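Leucine--tRNA ligase (Agrobacterium radiobacter, PDB 5AH5) probably joins leucine to its cognate tRNA at the expense of ATP, being a class I aminoacyl-tRNA synthetase that also carries an editing domain. Local coordinates at residues Y155-E160 with A179-R184; F80-E85 with R419-G424; L146-D151 with Q188-I193; C425-I430 with D485-F490. All coordinates share one frame; numbering follows the deposited sequence.

Interaction 1: Y155-E160 with A179-R184; sequences YWDPVE and AAVYKR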
loop_
_atom_site.group_PDB
_atom_site.type_symbol
_atom_site.label_atom_id
_atom_site.label_comp_id
_atom_site.label_asym_id
_atom_site.label_seq_id
_atom_site.Cartn_x
_atom_site.Cartn_y
_atom_site.Cartn_z
ATOM N N TYR B 155 15.903 13.014 14.244
ATOM C CA TYR B 155 15.150 12.448 15.344
ATOM C C TYR B 155 15.903 11.326 15.994
ATOM O O TYR B 155 16.534 10.536 15.304
ATOM C CB TYR B 155 13.790 11.936 14.852
ATOM C CG TYR B 155 12.905 13.052 14.412
ATOM C CD1 TYR B 155 12.165 13.782 15.339
ATOM C CD2 TYR B 155 12.848 13.428 13.085
ATOM C CE1 TYR B 155 11.335 14.808 14.938
ATOM C CE2 TYR B 155 12.052 14.469 12.675
ATOM C CZ TYR B 155 11.292 15.153 13.603
ATOM O OH TYR B 155 10.505 16.189 13.184
ATOM N N TRP B 156 15.775 11.204 17.314
ATOM C CA TRP B 156 16.477 10.211 18.107
ATOM C C TRP B 156 15.479 9.573 19.032
ATOM O O TRP B 156 14.803 10.280 19.760
ATOM C CB TRP B 156 17.595 10.903 18.913
ATOM C CG TRP B 156 18.228 10.034 19.991
ATOM C CD1 TRP B 156 17.980 10.091 21.328
ATOM C CD2 TRP B 156 19.199 8.975 19.807
ATOM N NE1 TRP B 156 18.717 9.132 21.987
ATOM C CE2 TRP B 156 19.478 8.440 21.087
ATOM C CE3 TRP B 156 19.872 8.445 18.685
ATOM C CZ2 TRP B 156 20.403 7.385 21.282
ATOM C CZ3 TRP B 156 20.773 7.398 18.866
ATOM C CH2 TRP B 156 21.030 6.869 20.160
ATOM N N ASP B 157 15.369 8.259 18.992
ATOM C CA ASP B 157 14.543 7.489 19.911
ATOM C C ASP B 157 15.434 6.905 21.037
ATOM O O ASP B 157 16.218 6.028 20.789
ATOM C CB ASP B 157 13.825 6.378 19.136
ATOM C CG ASP B 157 12.789 5.617 19.945
ATOM O OD1 ASP B 157 12.989 5.379 21.150
ATOM O OD2 ASP B 157 11.768 5.203 19.334
ATOM N N PRO B 158 15.241 7.364 22.283
ATOM C CA PRO B 158 16.103 6.956 23.365
ATOM C C PRO B 158 15.800 5.550 23.806
ATOM O O PRO B 158 16.661 4.910 24.379
ATOM C CB PRO B 158 15.814 8.013 24.481
ATOM C CG PRO B 158 14.392 8.450 24.226
ATOM C CD PRO B 158 14.219 8.356 22.721
ATOM N N VAL B 159 14.633 5.020 23.500
ATOM C CA VAL B 159 14.363 3.633 23.850
ATOM C C VAL B 159 14.907 2.673 22.788
ATOM O O VAL B 159 15.471 1.643 23.153
ATOM C CB VAL B 159 12.866 3.386 24.127
ATOM C CG1 VAL B 159 12.572 1.900 24.289
ATOM C CG2 VAL B 159 12.448 4.168 25.384
ATOM N N GLU B 160 14.777 3.011 21.503
ATOM C CA GLU B 160 15.388 2.181 20.450
ATOM C C GLU B 160 16.877 2.400 20.430
ATOM O O GLU B 160 17.591 1.607 19.799
ATOM C CB GLU B 160 14.970 2.571 19.024
ATOM C CG GLU B 160 13.609 2.269 18.494
ATOM C CD GLU B 160 13.036 0.914 18.821
ATOM O OE1 GLU B 160 13.754 -0.097 18.897
ATOM O OE2 GLU B 160 11.808 0.900 18.991
ATOM N N ALA B 179 7.831 5.717 22.471
ATOM C CA ALA B 179 8.560 6.616 23.367
ATOM C C ALA B 179 8.706 7.931 22.742
ATOM O O ALA B 179 8.817 8.027 21.516
ATOM C CB ALA B 179 9.962 6.082 23.647
ATOM N N ALA B 180 8.747 8.962 23.590
ATOM C CA ALA B 180 8.956 10.332 23.151
ATOM C C ALA B 180 10.299 10.431 22.480
ATOM O O ALA B 180 11.290 9.915 22.993
ATOM C CB ALA B 180 8.877 11.324 24.334
ATOM N N VAL B 181 10.327 11.132 21.374
ATOM C CA VAL B 181 11.489 11.259 20.522
ATOM C C VAL B 181 12.127 12.612 20.800
ATOM O O VAL B 181 11.415 13.577 21.112
ATOM C CB VAL B 181 11.046 11.069 19.055
ATOM C CG1 VAL B 181 12.063 11.586 18.094
ATOM C CG2 VAL B 181 10.854 9.571 18.778
ATOM N N TYR B 182 13.458 12.660 20.724
ATOM C CA TYR B 182 14.230 13.886 20.896
ATOM C C TYR B 182 14.953 14.156 19.620
ATOM O O TYR B 182 14.916 13.309 18.727
ATOM C CB TYR B 182 15.218 13.716 22.066
ATOM C CG TYR B 182 14.502 13.624 23.386
ATOM C CD1 TYR B 182 13.881 12.449 23.743
ATOM C CD2 TYR B 182 14.409 14.734 24.262
ATOM C CE1 TYR B 182 13.208 12.325 24.934
ATOM C CE2 TYR B 182 13.723 14.627 25.470
ATOM C CZ TYR B 182 13.123 13.406 25.801
ATOM O OH TYR B 182 12.390 13.179 26.948
ATOM N N LYS B 183 15.558 15.342 19.508
ATOM C CA LYS B 183 16.371 15.736 18.361
ATOM C C LYS B 183 17.846 15.926 18.769
ATOM O O LYS B 183 18.126 16.628 19.707
ATOM C CB LYS B 183 15.864 17.042 17.752
ATOM C CG LYS B 183 14.566 16.938 16.945
ATOM C CD LYS B 183 14.772 16.656 15.448
ATOM C CE LYS B 183 13.841 17.504 14.569
ATOM N NZ LYS B 183 14.089 17.374 13.096
ATOM N N ARG B 184 18.776 15.316 18.041
ATOM C CA ARG B 184 20.222 15.523 18.209
ATOM C C ARG B 184 20.796 15.916 16.885
ATOM O O ARG B 184 20.274 15.498 15.845
ATOM C CB ARG B 184 20.951 14.237 18.514
ATOM C CG ARG B 184 20.555 13.468 19.735
ATOM C CD ARG B 184 21.277 12.125 19.647
ATOM N NE ARG B 184 21.484 11.518 20.962
ATOM C CZ ARG B 184 22.332 10.529 21.218
ATOM N NH1 ARG B 184 23.085 9.989 20.249
ATOM N NH2 ARG B 184 22.437 10.087 22.474
#

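Interaction 2: F80-E85 with R419-G424; sequences FGLPAE and RQRYWG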
loop_
_atom_site.group_PDB
_atom_site.type_symbol
_atom_site.label_atom_id
_atom_site.label_comp_id
_atom_site.label_asym_id
_atom_site.label_seq_id
_atom_site.Cartn_x
_atom_site.Cartn_y
_atom_site.Cartn_z
ATOM N N PHE B 80 14.934 -7.411 7.947
ATOM C CA PHE B 80 15.896 -6.584 8.632
ATOM C C PHE B 80 15.197 -5.442 9.410
ATOM O O PHE B 80 13.992 -5.154 9.230
ATOM C CB PHE B 80 16.885 -5.926 7.641
ATOM C CG PHE B 80 18.247 -6.670 7.451
ATOM C CD1 PHE B 80 18.883 -7.367 8.473
ATOM C CD2 PHE B 80 18.922 -6.542 6.244
ATOM C CE1 PHE B 80 20.117 -7.992 8.275
ATOM C CE2 PHE B 80 20.174 -7.113 6.062
ATOM C CZ PHE B 80 20.771 -7.845 7.057
ATOM N N GLY B 81 15.984 -4.831 10.285
ATOM C CA GLY B 81 15.599 -3.687 11.044
ATOM C C GLY B 81 14.762 -3.985 12.253
ATOM O O GLY B 81 14.651 -5.103 12.711
ATOM N N LEU B 82 14.101 -2.948 12.722
ATOM C CA LEU B 82 13.538 -2.946 14.035
ATOM C C LEU B 82 12.582 -4.031 14.332
ATOM O O LEU B 82 12.688 -4.614 15.400
ATOM C CB LEU B 82 12.957 -1.591 14.350
ATOM C CG LEU B 82 13.938 -0.459 14.323
ATOM C CD1 LEU B 82 13.204 0.804 14.757
ATOM C CD2 LEU B 82 15.105 -0.730 15.278
ATOM N N PRO B 83 11.668 -4.389 13.366
ATOM C CA PRO B 83 10.669 -5.341 13.767
ATOM C C PRO B 83 11.134 -6.728 14.053
ATOM O O PRO B 83 10.756 -7.333 15.096
ATOM C CB PRO B 83 9.609 -5.282 12.627
ATOM C CG PRO B 83 9.762 -3.926 12.069
ATOM C CD PRO B 83 11.253 -3.640 12.165
ATOM N N ALA B 84 11.902 -7.299 13.128
ATOM C CA ALA B 84 12.542 -8.575 13.421
ATOM C C ALA B 84 13.449 -8.444 14.664
ATOM O O ALA B 84 13.475 -9.338 15.493
ATOM C CB ALA B 84 13.418 -9.034 12.247
ATOM N N GLU B 85 14.219 -7.379 14.716
ATOM C CA GLU B 85 15.320 -7.290 15.725
ATOM C C GLU B 85 14.730 -7.232 17.171
ATOM O O GLU B 85 15.164 -7.986 18.078
ATOM C CB GLU B 85 16.266 -6.125 15.445
ATOM C CG GLU B 85 17.508 -6.253 16.406
ATOM C CD GLU B 85 18.544 -5.201 16.244
ATOM O OE1 GLU B 85 18.229 -4.115 15.797
ATOM O OE2 GLU B 85 19.738 -5.469 16.571
ATOM N N ARG B 419 21.053 3.883 10.905
ATOM C CA ARG B 419 20.516 3.406 12.153
ATOM C C ARG B 419 21.666 2.855 13.003
ATOM O O ARG B 419 22.495 2.119 12.492
ATOM C CB ARG B 419 19.469 2.317 11.862
ATOM C CG ARG B 419 18.350 2.854 10.970
ATOM C CD ARG B 419 17.487 3.833 11.742
ATOM N NE ARG B 419 16.403 4.316 10.888
ATOM C CZ ARG B 419 16.438 5.426 10.200
ATOM N NH1 ARG B 419 17.487 6.252 10.276
ATOM N NH2 ARG B 419 15.399 5.737 9.426
ATOM N N GLN B 420 21.665 3.145 14.300
ATOM C CA GLN B 420 22.742 2.660 15.224
ATOM C C GLN B 420 22.298 1.350 15.751
ATOM O O GLN B 420 22.113 1.127 16.955
ATOM C CB GLN B 420 23.086 3.659 16.349
ATOM C CG GLN B 420 23.581 5.047 15.833
ATOM C CD GLN B 420 22.493 5.817 15.013
ATOM O OE1 GLN B 420 21.394 5.937 15.491
ATOM N NE2 GLN B 420 22.798 6.290 13.801
ATOM N N ARG B 421 22.189 0.420 14.828
ATOM C CA ARG B 421 21.633 -0.903 15.122
ATOM C C ARG B 421 22.426 -1.979 14.400
ATOM O O ARG B 421 22.935 -1.720 13.359
ATOM C CB ARG B 421 20.201 -0.891 14.587
ATOM C CG ARG B 421 19.285 -0.156 15.519
ATOM C CD ARG B 421 18.815 -1.275 16.392
ATOM N NE ARG B 421 18.063 -0.740 17.405
ATOM C CZ ARG B 421 17.027 -1.343 17.979
ATOM N NH1 ARG B 421 16.632 -2.590 17.707
ATOM N NH2 ARG B 421 16.430 -0.650 18.884
ATOM N N TYR B 422 22.480 -3.157 14.992
ATOM C CA TYR B 422 23.093 -4.331 14.429
ATOM C C TYR B 422 22.309 -4.924 13.207
ATOM O O TYR B 422 22.904 -5.208 12.147
ATOM C CB TYR B 422 23.180 -5.416 15.500
ATOM C CG TYR B 422 23.671 -6.769 15.023
ATOM C CD1 TYR B 422 25.030 -7.018 14.735
ATOM C CD2 TYR B 422 22.815 -7.832 14.922
ATOM C CE1 TYR B 422 25.463 -8.283 14.316
ATOM C CE2 TYR B 422 23.223 -9.050 14.452
ATOM C CZ TYR B 422 24.583 -9.282 14.181
ATOM O OH TYR B 422 24.976 -10.536 13.749
ATOM N N TRP B 423 20.988 -5.091 13.357
ATOM C CA TRP B 423 20.251 -5.993 12.483
ATOM C C TRP B 423 19.673 -5.191 11.341
ATOM O O TRP B 423 18.484 -4.783 11.356
ATOM C CB TRP B 423 19.241 -6.809 13.270
ATOM C CG TRP B 423 18.598 -7.853 12.439
ATOM C CD1 TRP B 423 17.259 -7.881 12.058
ATOM C CD2 TRP B 423 19.216 -9.007 11.836
ATOM N NE1 TRP B 423 17.037 -8.983 11.296
ATOM C CE2 TRP B 423 18.216 -9.675 11.114
ATOM C CE3 TRP B 423 20.548 -9.525 11.804
ATOM C CZ2 TRP B 423 18.460 -10.868 10.412
ATOM C CZ3 TRP B 423 20.805 -10.705 11.095
ATOM C CH2 TRP B 423 19.772 -11.353 10.381
ATOM N N GLY B 424 20.567 -4.877 10.405
ATOM C CA GLY B 424 20.198 -4.213 9.128
ATOM C C GLY B 424 21.343 -4.307 8.154
ATOM O O GLY B 424 22.454 -4.838 8.462
HETATM O O HOH W 1 20.961 -3.321 17.510
#

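Interaction 3: L146-D151 with Q188-I193; sequences LIYRDD and QWFVDI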
loop_
_atom_site.group_PDB
_atom_site.type_symbol
_atom_site.label_atom_id
_atom_site.label_comp_id
_atom_site.label_asym_id
_atom_site.label_seq_id
_atom_site.Cartn_x
_atom_site.Cartn_y
_atom_site.Cartn_z
ATOM N N LEU B 146 22.588 11.432 -4.753
ATOM C CA LEU B 146 21.256 11.232 -4.150
ATOM C C LEU B 146 21.354 10.823 -2.690
ATOM O O LEU B 146 20.524 11.214 -1.888
ATOM C CB LEU B 146 20.453 10.216 -4.952
ATOM C CG LEU B 146 20.105 10.848 -6.307
ATOM C CD1 LEU B 146 20.175 9.830 -7.423
ATOM C CD2 LEU B 146 18.770 11.556 -6.227
ATOM N N ILE B 147 22.412 10.089 -2.336
ATOM C CA ILE B 147 22.703 9.782 -0.951
ATOM C C ILE B 147 23.912 10.605 -0.537
ATOM O O ILE B 147 24.939 10.650 -1.263
ATOM C CB ILE B 147 22.941 8.276 -0.705
ATOM C CG1 ILE B 147 21.596 7.520 -0.755
ATOM C CG2 ILE B 147 23.618 8.038 0.671
ATOM C CD1 ILE B 147 21.717 6.008 -0.742
ATOM N N TYR B 148 23.798 11.184 0.661
ATOM C CA TYR B 148 24.825 12.025 1.221
ATOM C C TYR B 148 24.894 11.983 2.751
ATOM O O TYR B 148 23.941 11.590 3.454
ATOM C CB TYR B 148 24.584 13.435 0.709
ATOM C CG TYR B 148 23.331 14.075 1.283
ATOM C CD1 TYR B 148 23.404 14.786 2.468
ATOM C CD2 TYR B 148 22.089 13.981 0.645
ATOM C CE1 TYR B 148 22.317 15.386 3.029
ATOM C CE2 TYR B 148 20.973 14.574 1.215
ATOM C CZ TYR B 148 21.099 15.289 2.408
ATOM O OH TYR B 148 20.059 15.930 3.057
ATOM N N ARG B 149 26.036 12.413 3.269
ATOM C CA ARG B 149 26.296 12.453 4.696
ATOM C C ARG B 149 26.206 13.845 5.163
ATOM O O ARG B 149 26.693 14.718 4.496
ATOM C CB ARG B 149 27.684 11.902 5.014
ATOM C CG ARG B 149 27.790 11.404 6.460
ATOM C CD ARG B 149 28.863 10.354 6.614
ATOM N NE ARG B 149 29.074 9.995 8.012
ATOM C CZ ARG B 149 29.982 10.543 8.812
ATOM N NH1 ARG B 149 30.800 11.523 8.386
ATOM N NH2 ARG B 149 30.084 10.105 10.052
ATOM N N ASP B 150 25.582 14.076 6.319
ATOM C CA ASP B 150 25.468 15.424 6.813
ATOM C C ASP B 150 25.432 15.405 8.311
ATOM O O ASP B 150 24.987 14.436 8.909
ATOM C CB ASP B 150 24.194 16.056 6.245
ATOM C CG ASP B 150 24.082 17.571 6.504
ATOM O OD1 ASP B 150 25.099 18.280 6.617
ATOM O OD2 ASP B 150 22.943 18.072 6.564
ATOM N N ASP B 151 25.885 16.502 8.906
ATOM C CA ASP B 151 25.969 16.674 10.372
ATOM C C ASP B 151 24.919 17.703 10.719
ATOM O O ASP B 151 25.199 18.915 10.709
ATOM C CB ASP B 151 27.373 17.145 10.794
ATOM C CG ASP B 151 27.628 17.073 12.325
ATOM O OD1 ASP B 151 26.696 16.903 13.150
ATOM O OD2 ASP B 151 28.822 17.178 12.710
ATOM N N GLN B 188 25.070 11.781 9.832
ATOM C CA GLN B 188 24.178 10.692 9.482
ATOM C C GLN B 188 24.037 10.642 7.979
ATOM O O GLN B 188 24.409 11.617 7.259
ATOM C CB GLN B 188 22.817 10.903 10.118
ATOM C CG GLN B 188 22.782 10.847 11.624
ATOM C CD GLN B 188 23.014 9.475 12.214
ATOM O OE1 GLN B 188 22.582 8.441 11.699
ATOM N NE2 GLN B 188 23.698 9.464 13.333
ATOM N N TRP B 189 23.530 9.495 7.507
ATOM C CA TRP B 189 23.249 9.308 6.098
ATOM C C TRP B 189 21.791 9.663 5.807
ATOM O O TRP B 189 20.879 9.389 6.635
ATOM C CB TRP B 189 23.571 7.880 5.631
ATOM C CG TRP B 189 25.045 7.606 5.685
ATOM C CD1 TRP B 189 25.713 7.028 6.701
ATOM C CD2 TRP B 189 26.016 7.891 4.673
ATOM N NE1 TRP B 189 27.032 6.931 6.402
ATOM C CE2 TRP B 189 27.255 7.460 5.164
ATOM C CE3 TRP B 189 25.957 8.485 3.405
ATOM C CZ2 TRP B 189 28.441 7.585 4.424
ATOM C CZ3 TRP B 189 27.072 8.613 2.671
ATOM C CH2 TRP B 189 28.349 8.173 3.188
ATOM N N PHE B 190 21.603 10.245 4.619
ATOM C CA PHE B 190 20.338 10.770 4.138
ATOM C C PHE B 190 20.165 10.447 2.661
ATOM O O PHE B 190 21.170 10.242 1.931
ATOM C CB PHE B 190 20.353 12.291 4.226
ATOM C CG PHE B 190 20.424 12.801 5.604
ATOM C CD1 PHE B 190 19.281 12.996 6.343
ATOM C CD2 PHE B 190 21.661 13.092 6.184
ATOM C CE1 PHE B 190 19.363 13.485 7.649
ATOM C CE2 PHE B 190 21.741 13.568 7.452
ATOM C CZ PHE B 190 20.591 13.770 8.195
ATOM N N VAL B 191 18.907 10.428 2.213
ATOM C CA VAL B 191 18.592 10.477 0.785
ATOM C C VAL B 191 17.832 11.762 0.483
ATOM O O VAL B 191 16.925 12.157 1.226
ATOM C CB VAL B 191 17.761 9.304 0.286
ATOM C CG1 VAL B 191 18.046 9.085 -1.194
ATOM C CG2 VAL B 191 18.018 8.043 1.084
ATOM N N ASP B 192 18.211 12.418 -0.614
ATOM C CA ASP B 192 17.636 13.707 -0.986
ATOM C C ASP B 192 16.247 13.552 -1.639
ATOM O O ASP B 192 16.081 13.760 -2.812
ATOM C CB ASP B 192 18.592 14.421 -1.939
ATOM C CG ASP B 192 18.214 15.871 -2.190
ATOM O OD1 ASP B 192 17.245 16.396 -1.591
ATOM O OD2 ASP B 192 18.896 16.487 -3.006
ATOM N N ILE B 193 15.272 13.146 -0.858
ATOM C CA ILE B 193 13.871 13.075 -1.300
ATOM C C ILE B 193 13.232 14.462 -1.585
ATOM O O ILE B 193 12.338 14.590 -2.451
ATOM C CB ILE B 193 13.066 12.253 -0.287
ATOM C CG1 ILE B 193 11.712 11.779 -0.856
ATOM C CG2 ILE B 193 12.899 13.008 1.024
ATOM C CD1 ILE B 193 11.012 10.829 0.100
#

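Interaction 4: C425-I430 with D485-F490; sequences CPIPII and DTMDTF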
loop_
_atom_site.group_PDB
_atom_site.type_symbol
_atom_site.label_atom_id
_atom_site.label_comp_id
_atom_site.label_asym_id
_atom_site.label_seq_id
_atom_site.Cartn_x
_atom_site.Cartn_y
_atom_site.Cartn_z
ATOM N N CYS B 425 21.129 -3.745 7.001
ATOM C CA CYS B 425 22.117 -3.855 5.913
ATOM C C CYS B 425 23.315 -2.953 6.195
ATOM O O CYS B 425 23.120 -1.744 6.321
ATOM C CB CYS B 425 21.465 -3.424 4.612
ATOM S SG CYS B 425 22.523 -3.664 3.188
ATOM N N PRO B 426 24.574 -3.504 6.245
ATOM C CA PRO B 426 25.668 -2.589 6.454
ATOM C C PRO B 426 25.808 -1.534 5.398
ATOM O O PRO B 426 25.480 -1.781 4.242
ATOM C CB PRO B 426 26.920 -3.515 6.548
ATOM C CG PRO B 426 26.369 -4.832 6.954
ATOM C CD PRO B 426 25.023 -4.903 6.277
ATOM N N ILE B 427 26.206 -0.335 5.816
ATOM C CA ILE B 427 26.487 0.786 4.940
ATOM C C ILE B 427 27.909 0.568 4.356
ATOM O O ILE B 427 28.847 0.490 5.123
ATOM C CB ILE B 427 26.378 2.071 5.724
ATOM C CG1 ILE B 427 24.891 2.254 6.103
ATOM C CG2 ILE B 427 26.943 3.275 4.933
ATOM C CD1 ILE B 427 24.528 3.638 6.626
ATOM N N PRO B 428 28.039 0.417 3.009
ATOM C CA PRO B 428 29.260 -0.070 2.338
ATOM C C PRO B 428 30.246 1.084 2.084
ATOM O O PRO B 428 30.596 1.441 0.940
ATOM C CB PRO B 428 28.703 -0.696 1.057
ATOM C CG PRO B 428 27.610 0.272 0.702
ATOM C CD PRO B 428 26.926 0.548 2.035
ATOM N N ILE B 429 30.627 1.704 3.193
ATOM C CA ILE B 429 31.472 2.897 3.232
ATOM C C ILE B 429 32.621 2.633 4.222
ATOM O O ILE B 429 32.464 1.896 5.231
ATOM C CB ILE B 429 30.668 4.096 3.672
ATOM C CG1 ILE B 429 29.597 4.415 2.620
ATOM C CG2 ILE B 429 31.562 5.331 3.901
ATOM C CD1 ILE B 429 30.104 5.136 1.390
ATOM N N ILE B 430 33.804 3.103 3.842
ATOM C CA ILE B 430 34.949 3.091 4.711
ATOM C C ILE B 430 35.316 4.517 5.049
ATOM O O ILE B 430 35.380 5.333 4.199
ATOM C CB ILE B 430 36.113 2.344 4.064
ATOM C CG1 ILE B 430 35.745 0.833 4.030
ATOM C CG2 ILE B 430 37.401 2.545 4.897
ATOM C CD1 ILE B 430 36.650 -0.077 3.209
ATOM N N ASP B 485 27.114 2.065 11.152
ATOM C CA ASP B 485 25.618 2.087 11.112
ATOM C C ASP B 485 25.073 1.223 9.988
ATOM O O ASP B 485 25.824 0.868 9.031
ATOM C CB ASP B 485 25.102 3.514 10.965
ATOM C CG ASP B 485 25.387 4.371 12.205
ATOM O OD1 ASP B 485 25.683 3.778 13.270
ATOM O OD2 ASP B 485 25.308 5.614 12.127
ATOM N N THR B 486 23.786 0.862 10.137
ATOM C CA THR B 486 23.087 0.029 9.192
ATOM C C THR B 486 21.951 0.797 8.506
ATOM O O THR B 486 21.545 1.902 8.938
ATOM C CB THR B 486 22.645 -1.280 9.798
ATOM O OG1 THR B 486 21.755 -1.081 10.909
ATOM C CG2 THR B 486 23.847 -2.096 10.210
ATOM N N MET B 487 21.446 0.228 7.436
ATOM C CA MET B 487 20.372 0.877 6.715
ATOM C C MET B 487 19.018 0.588 7.376
ATOM O O MET B 487 18.686 -0.530 7.763
ATOM C CB MET B 487 20.374 0.426 5.253
ATOM C CG MET B 487 21.653 0.763 4.514
ATOM S SD MET B 487 21.535 0.379 2.772
ATOM C CE MET B 487 23.249 0.053 2.285
ATOM N N ASP B 488 18.206 1.606 7.472
ATOM C CA ASP B 488 16.794 1.374 7.889
ATOM C C ASP B 488 16.018 0.360 7.008
ATOM O O ASP B 488 16.256 0.299 5.815
ATOM C CB ASP B 488 16.049 2.670 7.916
ATOM C CG ASP B 488 14.706 2.533 8.678
ATOM O OD1 ASP B 488 14.705 2.388 9.962
ATOM O OD2 ASP B 488 13.665 2.554 7.951
ATOM N N THR B 489 15.175 -0.454 7.647
ATOM C CA THR B 489 14.271 -1.419 6.985
ATOM C C THR B 489 13.478 -0.841 5.777
ATOM O O THR B 489 13.270 -1.537 4.796
ATOM C CB THR B 489 13.297 -2.069 7.973
ATOM O OG1 THR B 489 12.484 -3.016 7.288
ATOM C CG2 THR B 489 12.385 -1.074 8.699
ATOM N N PHE B 490 13.148 0.447 5.803
ATOM C CA PHE B 490 12.437 1.036 4.683
ATOM C C PHE B 490 13.280 1.290 3.440
ATOM O O PHE B 490 12.726 1.485 2.328
ATOM C CB PHE B 490 11.635 2.268 5.103
ATOM C CG PHE B 490 10.498 1.923 6.012
ATOM C CD1 PHE B 490 9.311 1.381 5.477
ATOM C CD2 PHE B 490 10.575 2.146 7.379
ATOM C CE1 PHE B 490 8.236 1.124 6.296
ATOM C CE2 PHE B 490 9.519 1.827 8.217
ATOM C CZ PHE B 490 8.343 1.298 7.667
HETATM O O HOH W 2 18.440 -2.973 6.427
HETATM O O HOH W 3 27.847 -0.350 8.203
#

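Interaction 1: Y155-E160 with A179-R184
W156 and R184 lie flat against each other on one face of an antiparallel strand pair, 153-157 with 182-191, while on the other face the chain end of K183 lies over the Y155 ring. The guanidinium of R184 is stacked on the indole, the two planes only 4° apart, with R184 CZ 3.5 Å from W156 CE2. An extended chain from CG to NE carries R184 across the indole, and its CD also makes a CH-pi contact with the five-membered ring. Arginine suits this place because its flat, delocalised cation can spread over an equally flat and electron-rich indole.

On the opposite face the chain of K183 is bent, its CD turned aside at chi2 -91°. K183 NZ stands 3.9 Å from the centroid of the Y155 ring, a cation-pi contact, and CE makes a CH-pi contact beside it. V181 comes to the same ring from another direction: its CG1 lies at the edge, 3.5 Å from Y155 CD1. The hydroxyl of Y155 is hydrogen-bonded to Q413.

The strands themselves are joined at W156 and Y182, a hydrogen-bonded pair in which W156 N donates to Y182 O and Y182 N to W156 O. Past the strand the chain turns at P158, and A179 CB meets V159 CG2. D157 OD2 bonds to S177. D157 OD1 accepts from V159 N at 2.9 Å, an Asx turn, and also from E160 N, which meets it from above the carboxylate plane.

Interaction 2: F80-E85 with R419-G424
F80 turns its edge to the face of W423 in a T-shaped pair, centroids 4.8 Å apart and planes at 74°. One face of the same phenyl ring receives G424, whose CA makes a CH-pi contact 3.6 Å from the ring centroid. G81, the N-cap residue of helix 82-91, donates its N to W423 O at 2.7 Å, and its positive phi of 80° is a conformation glycine adopts easily. L82 follows with CD2 over the guanidinium face of R421, 3.4 Å from CZ. A84, small enough to sit against the indole, brings CB near W423 NE1, which itself bonds to S79 O. E85 has CG anti to its backbone N (chi1 -171°), and its extended chain passes W423 CB. R421 NH1 donates to E85 OE1 in a nearly straight, 2.9 Å hydrogen bond of a salt bridge; OE1 lies in the guanidinium plane, while NH1 stands above the carboxylate plane. OE2 accepts from a water that in turn accepts from Y422 N. This buried arginine is shared, since E160 pairs with its NH2. The contact thus fastens the start of helix 82-91 to the loop between strands 415-419 and 425-432, with helix 95-112 packed against W423.

Interaction 3: L146-D151 with Q188-I193
Y148 and F190 form a hydrogen-bonded pair, Y148 N donating to F190 O at 3.1 Å and F190 N to Y148 O at 2.9 Å. D150 and Q188 repeat the pattern, each backbone N donating to the other's O. At the end of the pair L146 O takes D192 N at 2.9 Å. Between these rungs the carbonyls also meet CA hydrogens, as I147 CA does F190 O. The N-H...O bonds tie strand 147-151 to strand 182-191, antiparallel neighbours in the branched sheet that also includes strand 415-419. Side-chain polar groups find their partners beyond the two strands: Y148 OH and D192 OD1 both bond to N414, Q188 OE1 to S418, and W189 NE1 to D483. The Y148 side chain leaves with CG between the backbone N and carbonyl carbon (chi1 69°), and the ring receives F190 CB over one face, 3.6 Å from Y148 CZ. The two rings are nearly parallel but slid apart, with little overlap. On the other face of the sheet, I147, branched and apolar as suits a buried site, packs its CG2 against W189 CE3. The aliphatic part of R149 reaches over the same indole, where its CD makes a CH-pi contact.

Interaction 4: C425-I430 with D485-F490
M487 has CG anti to its carbonyl carbon (chi1 -61°), and SD follows anti at chi2 -174°, an extended chain that runs past C425 to the prolines. C425 has SG anti to the backbone N (chi1 -174°), and SG lies 3.9 Å from M487 CE. That terminal methyl also touches P428 CD at 3.7 Å and P426 O at 3.5 Å. The long, flexible thioether suits this place because one side chain can follow an uneven surface of sulfur, proline ring and carbonyl. I427 CG1 packs against M487 CG and comes within 3.4 Å of D485 O.

Backbone bonding is sparse: M487 N donates to C425 O at 2.8 Å, whereas the bond from I427 N to D485 O is long and weak. A water bridges C425 N and M487 O, extending the pairing where direct bonds are lacking. Beyond the pair, D488 caps the following helix, its OD2 accepting from F490 N. Strand 486-487 is flanked by strand 425-432 and strand 415-419, while Q134 and F138 of helix 128-143 pack against M487, and W189 of strand 182-191 lies against I427.

How the interactions relate
Interactions 2 and 4 are buried, interaction 3 is partly buried, and interaction 1 lies at the surface. Interactions 1 and 3 share strand 182-191, pairing it at its two ends with successive strands, and interaction 4 belongs to the same branched sheet; interaction 2 instead joins a helix start to a loop. Chemistry follows place: cations lie over aromatic faces at the surface of interaction 1, regular backbone bonds dominate interaction 3, a buried ion pair and a T-shaped ring pair mark interaction 2, and sulfur and proline contacts with bridging water mark interaction 4. A salt bridge from R419 to D488 links interaction 2 to interaction 4, and Q420 meets Q188 of interaction 3.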